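Local coordinates for protein oxidase/hydroxylase (Streptomyces hygroscopicus subsp. hygroscopicus, PDB 4XCB) that probably acts as a metal- and 2-oxoglutarate-dependent oxygenase of the phytanoyl-CoA dioxygenase family, binding hygromycin B beside its metal centre, at residues 151-163 with 189-203. Residues are numbered along the deposited sequence; the frame is centred on the assembly and turned at random.
Sequences PEDGSFCYVQGSH and TLSDVFVRSGDVLLL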
# COMPACT_ATOMS: atom_id res chain seq x y z
N PRO A 151 26.06 24.91 2.52
CA PRO A 151 24.74 25.52 2.31
C PRO A 151 24.80 26.79 1.47
O PRO A 151 23.96 26.98 0.60
CB PRO A 151 24.29 25.82 3.74
CG PRO A 151 24.89 24.73 4.53
CD PRO A 151 26.25 24.50 3.93
N GLU A 152 25.80 27.63 1.68
CA GLU A 152 25.85 28.91 0.97
C GLU A 152 26.25 28.76 -0.49
O GLU A 152 26.18 29.72 -1.24
CB GLU A 152 26.80 29.89 1.67
CG GLU A 152 27.90 29.24 2.44
CD GLU A 152 27.41 28.69 3.77
OE1 GLU A 152 26.63 29.38 4.46
OE2 GLU A 152 27.78 27.55 4.10
N ASP A 153 26.65 27.55 -0.89
CA ASP A 153 26.79 27.25 -2.32
C ASP A 153 25.42 26.99 -2.96
O ASP A 153 25.32 26.81 -4.17
CB ASP A 153 27.71 26.04 -2.54
CG ASP A 153 29.19 26.40 -2.49
OD1 ASP A 153 29.52 27.58 -2.73
OD2 ASP A 153 30.01 25.50 -2.23
N GLY A 154 24.38 26.97 -2.14
CA GLY A 154 23.05 26.65 -2.63
C GLY A 154 22.85 25.15 -2.69
O GLY A 154 22.38 24.61 -3.70
N SER A 155 23.21 24.46 -1.62
CA SER A 155 23.11 23.01 -1.63
C SER A 155 21.68 22.56 -1.82
O SER A 155 20.73 23.18 -1.33
CB SER A 155 23.67 22.41 -0.34
OG SER A 155 22.96 22.88 0.80
N PHE A 156 21.54 21.47 -2.57
CA PHE A 156 20.32 20.69 -2.62
C PHE A 156 19.87 20.41 -1.19
O PHE A 156 20.70 20.13 -0.32
CB PHE A 156 20.59 19.40 -3.40
CG PHE A 156 19.40 18.51 -3.55
CD1 PHE A 156 19.08 17.59 -2.57
CD2 PHE A 156 18.64 18.55 -4.71
CE1 PHE A 156 18.00 16.75 -2.72
CE2 PHE A 156 17.56 17.70 -4.87
CZ PHE A 156 17.24 16.81 -3.88
N CYS A 157 18.58 20.52 -0.94
CA CYS A 157 18.03 20.12 0.34
C CYS A 157 16.70 19.41 0.16
O CYS A 157 16.02 19.59 -0.86
CB CYS A 157 17.88 21.32 1.29
SG CYS A 157 16.92 22.71 0.71
N TYR A 158 16.33 18.63 1.15
CA TYR A 158 15.13 17.80 1.06
C TYR A 158 14.52 17.58 2.44
O TYR A 158 15.22 17.62 3.47
CB TYR A 158 15.46 16.45 0.42
CG TYR A 158 16.40 15.64 1.27
CD1 TYR A 158 17.76 15.91 1.30
CD2 TYR A 158 15.91 14.64 2.12
CE1 TYR A 158 18.62 15.21 2.10
CE2 TYR A 158 16.77 13.92 2.93
CZ TYR A 158 18.13 14.21 2.92
OH TYR A 158 19.00 13.52 3.71
N VAL A 159 13.23 17.33 2.46
CA VAL A 159 12.56 16.98 3.71
C VAL A 159 12.60 15.46 3.87
O VAL A 159 12.08 14.73 3.03
CB VAL A 159 11.13 17.52 3.73
CG1 VAL A 159 10.36 17.04 4.98
CG2 VAL A 159 11.15 19.04 3.59
N GLN A 160 13.21 14.99 4.96
CA GLN A 160 13.40 13.56 5.19
C GLN A 160 12.10 12.77 5.06
O GLN A 160 11.10 13.13 5.68
CB GLN A 160 14.00 13.35 6.57
CG GLN A 160 14.42 11.94 6.85
CD GLN A 160 14.81 11.71 8.30
OE1 GLN A 160 14.68 10.61 8.82
NE2 GLN A 160 15.29 12.76 8.96
N GLY A 161 12.12 11.71 4.26
CA GLY A 161 10.97 10.83 4.12
C GLY A 161 9.75 11.44 3.44
O GLY A 161 8.67 10.82 3.42
N SER A 162 9.91 12.62 2.85
CA SER A 162 8.77 13.31 2.25
C SER A 162 8.25 12.61 1.01
O SER A 162 7.14 12.89 0.57
CB SER A 162 9.12 14.75 1.91
OG SER A 162 10.34 14.80 1.19
N HIS A 163 9.04 11.71 0.45
CA HIS A 163 8.62 10.97 -0.75
C HIS A 163 7.58 9.91 -0.39
O HIS A 163 6.87 9.38 -1.26
CB HIS A 163 9.83 10.34 -1.45
CG HIS A 163 10.56 9.34 -0.62
ND1 HIS A 163 10.93 9.58 0.69
CD2 HIS A 163 10.99 8.08 -0.90
CE1 HIS A 163 11.54 8.52 1.18
NE2 HIS A 163 11.60 7.60 0.23
N THR A 189 13.49 18.40 9.97
CA THR A 189 13.86 17.28 9.11
C THR A 189 14.33 17.72 7.73
O THR A 189 14.43 16.90 6.81
CB THR A 189 12.69 16.32 8.95
OG1 THR A 189 11.60 16.98 8.30
CG2 THR A 189 12.23 15.80 10.31
N LEU A 190 14.64 19.00 7.57
CA LEU A 190 15.25 19.47 6.33
C LEU A 190 16.76 19.25 6.37
O LEU A 190 17.45 19.73 7.27
CB LEU A 190 14.94 20.94 6.11
CG LEU A 190 15.39 21.54 4.78
CD1 LEU A 190 14.65 20.90 3.62
CD2 LEU A 190 15.18 23.03 4.80
N SER A 191 17.27 18.51 5.39
CA SER A 191 18.67 18.13 5.33
C SER A 191 19.31 18.60 4.04
O SER A 191 18.62 18.80 3.04
CB SER A 191 18.83 16.62 5.47
OG SER A 191 18.38 16.18 6.74
N ASP A 192 20.62 18.76 4.07
CA ASP A 192 21.39 19.22 2.92
C ASP A 192 22.21 18.10 2.30
O ASP A 192 22.62 17.16 3.00
CB ASP A 192 22.32 20.36 3.33
CG ASP A 192 21.58 21.58 3.79
OD1 ASP A 192 21.08 22.32 2.92
OD2 ASP A 192 21.49 21.81 5.02
N VAL A 193 22.46 18.24 1.00
CA VAL A 193 23.25 17.26 0.26
C VAL A 193 24.35 17.98 -0.49
O VAL A 193 24.08 18.93 -1.23
CB VAL A 193 22.39 16.49 -0.77
CG1 VAL A 193 23.27 15.54 -1.58
CG2 VAL A 193 21.28 15.73 -0.07
N PHE A 194 25.59 17.54 -0.30
CA PHE A 194 26.72 18.19 -0.95
C PHE A 194 27.23 17.32 -2.08
O PHE A 194 27.21 16.09 -1.99
CB PHE A 194 27.81 18.49 0.08
CG PHE A 194 27.29 19.26 1.25
CD1 PHE A 194 26.62 20.46 1.05
CD2 PHE A 194 27.41 18.77 2.53
CE1 PHE A 194 26.12 21.17 2.11
CE2 PHE A 194 26.91 19.48 3.61
CZ PHE A 194 26.26 20.68 3.40
N VAL A 195 27.66 17.95 -3.17
CA VAL A 195 28.07 17.19 -4.35
C VAL A 195 29.33 17.77 -4.98
O VAL A 195 29.67 18.93 -4.74
CB VAL A 195 26.95 17.15 -5.44
CG1 VAL A 195 25.78 16.29 -4.97
CG2 VAL A 195 26.49 18.55 -5.79
N ARG A 196 29.99 16.96 -5.79
CA ARG A 196 31.14 17.40 -6.57
C ARG A 196 30.78 17.40 -8.04
O ARG A 196 29.85 16.70 -8.45
CB ARG A 196 32.35 16.50 -6.32
CG ARG A 196 32.89 16.62 -4.91
CD ARG A 196 33.60 17.94 -4.68
NE ARG A 196 34.40 17.88 -3.47
CZ ARG A 196 35.24 18.83 -3.06
NH1 ARG A 196 35.42 19.93 -3.77
NH2 ARG A 196 35.92 18.65 -1.93
N SER A 197 31.48 18.23 -8.82
CA SER A 197 31.31 18.27 -10.26
C SER A 197 31.52 16.87 -10.83
O SER A 197 32.52 16.22 -10.54
CB SER A 197 32.30 19.29 -10.86
OG SER A 197 32.17 19.35 -12.27
N GLY A 198 30.55 16.38 -11.61
CA GLY A 198 30.64 15.05 -12.17
C GLY A 198 29.81 14.00 -11.44
O GLY A 198 29.64 12.87 -11.93
N ASP A 199 29.31 14.37 -10.27
CA ASP A 199 28.38 13.51 -9.53
C ASP A 199 27.00 13.52 -10.18
O ASP A 199 26.60 14.51 -10.80
CB ASP A 199 28.21 13.98 -8.08
CG ASP A 199 29.47 13.82 -7.25
OD1 ASP A 199 30.44 13.15 -7.68
OD2 ASP A 199 29.46 14.35 -6.11
N VAL A 200 26.26 12.43 -9.99
CA VAL A 200 24.87 12.34 -10.41
C VAL A 200 23.98 12.21 -9.17
O VAL A 200 24.25 11.37 -8.32
CB VAL A 200 24.64 11.14 -11.33
CG1 VAL A 200 23.16 10.94 -11.61
CG2 VAL A 200 25.42 11.32 -12.64
N LEU A 201 22.94 13.03 -9.07
CA LEU A 201 21.91 12.82 -8.06
C LEU A 201 20.69 12.24 -8.78
O LEU A 201 20.07 12.90 -9.62
CB LEU A 201 21.59 14.13 -7.30
CG LEU A 201 20.83 14.08 -5.96
CD1 LEU A 201 20.99 15.41 -5.24
CD2 LEU A 201 19.33 13.77 -6.17
N LEU A 202 20.38 10.98 -8.46
CA LEU A 202 19.21 10.28 -8.97
C LEU A 202 18.06 10.58 -8.01
O LEU A 202 18.18 10.30 -6.82
CB LEU A 202 19.48 8.78 -9.04
CG LEU A 202 18.45 7.85 -9.67
CD1 LEU A 202 18.46 8.02 -11.18
CD2 LEU A 202 18.75 6.40 -9.33
N LEU A 203 16.95 11.11 -8.52
CA LEU A 203 15.93 11.70 -7.66
C LEU A 203 14.52 11.18 -7.96
O LEU A 203 14.05 11.27 -9.08
CB LEU A 203 15.96 13.22 -7.82
CG LEU A 203 14.92 14.07 -7.09
CD1 LEU A 203 15.07 13.89 -5.59
CD2 LEU A 203 15.10 15.53 -7.47
O HOH W 1 23.97 20.16 -3.61
O HOH W 2 21.69 14.57 3.60
O HOH W 3 10.26 14.73 7.58
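Phe156 meets the 189-203 segment at both of its strands. The CD1 methyl of Leu201 sits over one face of its ring, 3.8 Å from the centroid and almost on the ring normal, a CH-pi contact, while Phe156 CZ reaches Leu203 CD1 at 4.0 Å. With CG anti to the backbone N (chi1 -179°), the ring lies alongside Val193, and Val193 CG2 touches Phe156 CD1. Replaced by an alanine, Phe156 would no longer give the Leu201 methyl an aromatic face, and a gap would probably open beside the bound 2-oxoglutarate, which the phenylalanine side chain touches.

Tyr158 projects from the same face of the sheet. Its side chain crosses that of Val193 at about a right angle, with Val193 CG2 3.5 Å from Tyr158 CE1, and the hydroxyl end lies against Ser191 CB. A water in the plane of the ring, at its edge, joins Tyr158 OH to Asp192 O. Phe20 packs on Tyr158, Val193 and both leucines.

The backbones of 156-159 and 190-193 run antiparallel. Tyr158 and Ser191 form a hydrogen-bonded pair, joined by two backbone bonds, Tyr158 N to Ser191 O and Ser191 N to Tyr158 O, and the 2.9 Å bond from Gln160 N to Thr189 O extends the pairing to the type II turn at Val159-Ser162. Beside this turn, Thr189 brings CB to 4.0 Å from Gln160 CB, and its OG1 shares a water with Gln160 O. On the other face, Asp192 OD1 takes a weak hydrogen bond from Ser155 OG but is paired mainly with Arg212 in a salt bridge.

Strand 190-193 is an outermost strand of the smaller sheet within this chain, and Phe156, on the neighbouring strand 156-159, spans to strand 200-204 of the larger one. This is the two-sheet packing of the double-stranded beta helix, enclosing the 2-oxoglutarate pocket.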